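Local coordinates for hypothetical protein BACOVA_04980 (Bacteroides ovatus, PDB 3UFI), which is probably a fimbrial subunit of the fimbrillin type, a building block of cell-surface pili that serve in adhesion, at residues V78-E81 with G82-N86. Numbering follows the deposited sequence.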
# COMPACT_ATOMS: atom_id res chain seq x y z
N VAL A 78 -4.99 -20.82 1.97
CA VAL A 78 -5.52 -20.43 3.27
C VAL A 78 -4.49 -20.75 4.39
O VAL A 78 -3.74 -21.73 4.30
CB VAL A 78 -6.93 -21.04 3.57
CG1 VAL A 78 -6.86 -22.50 4.02
CG2 VAL A 78 -7.67 -20.18 4.59
N VAL A 79 -4.45 -19.92 5.42
CA VAL A 79 -3.57 -20.17 6.56
C VAL A 79 -4.30 -21.10 7.52
O VAL A 79 -5.42 -20.81 7.97
CB VAL A 79 -3.06 -18.86 7.25
CG1 VAL A 79 -2.32 -19.17 8.56
CG2 VAL A 79 -2.18 -18.07 6.28
N ASN A 80 -3.66 -22.24 7.80
CA ASN A 80 -4.13 -23.25 8.74
C ASN A 80 -3.06 -23.53 9.77
O ASN A 80 -2.08 -24.21 9.46
CB ASN A 80 -4.51 -24.54 8.03
CG ASN A 80 -5.71 -24.46 7.15
OD1 ASN A 80 -6.70 -23.80 7.44
ND2 ASN A 80 -5.64 -25.18 6.05
N GLU A 81 -3.20 -22.98 10.97
CA GLU A 81 -2.28 -23.27 12.08
C GLU A 81 -2.95 -24.33 12.91
O GLU A 81 -4.13 -24.21 13.23
CB GLU A 81 -1.92 -22.04 12.91
CG GLU A 81 -0.98 -21.08 12.20
CD GLU A 81 -0.89 -19.71 12.85
OE1 GLU A 81 -0.24 -19.58 13.91
OE2 GLU A 81 -1.52 -18.77 12.30
N GLY A 82 -2.22 -25.40 13.19
CA GLY A 82 -2.77 -26.52 13.93
C GLY A 82 -3.66 -27.34 13.03
O GLY A 82 -3.52 -27.27 11.80
N SER A 83 -4.59 -28.10 13.62
CA SER A 83 -5.50 -28.98 12.88
C SER A 83 -6.78 -28.24 12.44
O SER A 83 -7.89 -28.66 12.76
CB SER A 83 -5.86 -30.19 13.75
OG SER A 83 -4.68 -30.84 14.19
N THR A 84 -6.63 -27.16 11.70
CA THR A 84 -7.80 -26.43 11.22
C THR A 84 -7.92 -26.54 9.72
O THR A 84 -6.95 -26.91 9.05
CB THR A 84 -7.73 -24.94 11.63
OG1 THR A 84 -6.57 -24.36 11.04
CG2 THR A 84 -7.73 -24.72 13.13
N ASP A 85 -9.10 -26.21 9.20
CA ASP A 85 -9.36 -26.07 7.77
C ASP A 85 -10.16 -24.80 7.63
O ASP A 85 -11.39 -24.82 7.77
CB ASP A 85 -10.04 -27.28 7.14
CG ASP A 85 -10.26 -27.11 5.63
OD1 ASP A 85 -9.86 -26.04 5.08
OD2 ASP A 85 -10.84 -28.01 5.01
N ASN A 86 -9.46 -23.69 7.36
CA ASN A 86 -10.03 -22.36 7.29
C ASN A 86 -10.49 -21.94 5.90
O ASN A 86 -10.93 -20.80 5.73
CB ASN A 86 -9.02 -21.34 7.83
CG ASN A 86 -8.80 -21.49 9.31
OD1 ASN A 86 -9.75 -21.65 10.07
ND2 ASN A 86 -7.56 -21.49 9.75
O HOH W 1 -5.31 -21.34 11.64
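With CG set anti to the carbonyl carbon in both Asn80 and Asn86 (chi1 near -70° in each), the two side chains pass one another pointing opposite ways, their amide planes 46° apart. Each reaches a backbone group across the loop. Asn80 OD1 takes the N-H of Asn86 N at 2.8 Å, the donor tilted a little from the carbonyl plane. In return, Asn86 ND2 gives a nearly straight bond (171°) to Val79 O at 2.9 Å, with ND2 in the plane of the Val79 carbonyl and that oxygen close to the amide plane of Asn86. A water accepts from Glu81 N and, weakly, from Asn86 ND2. Further round, Thr84 OG1 donates to Glu81 O over a longer 3.3 Å, from above the carbonyl plane. The chain reverses through Gly82, at positive phi, and an inverse gamma turn centred on Ser83. Replacing Asn80 by alanine removes OD1, which would probably leave Asn86 N without this acceptor and its backbone less firmly fixed. Val78 CG2 packs against Asn86 CB at 3.7 Å. This surface loop leads from strand 75-78 towards strand 95-102; Val79 pairs through its backbone with Gln67, and Val78 rests on Ile66 and Tyr68 of the adjoining antiparallel strand 66-72.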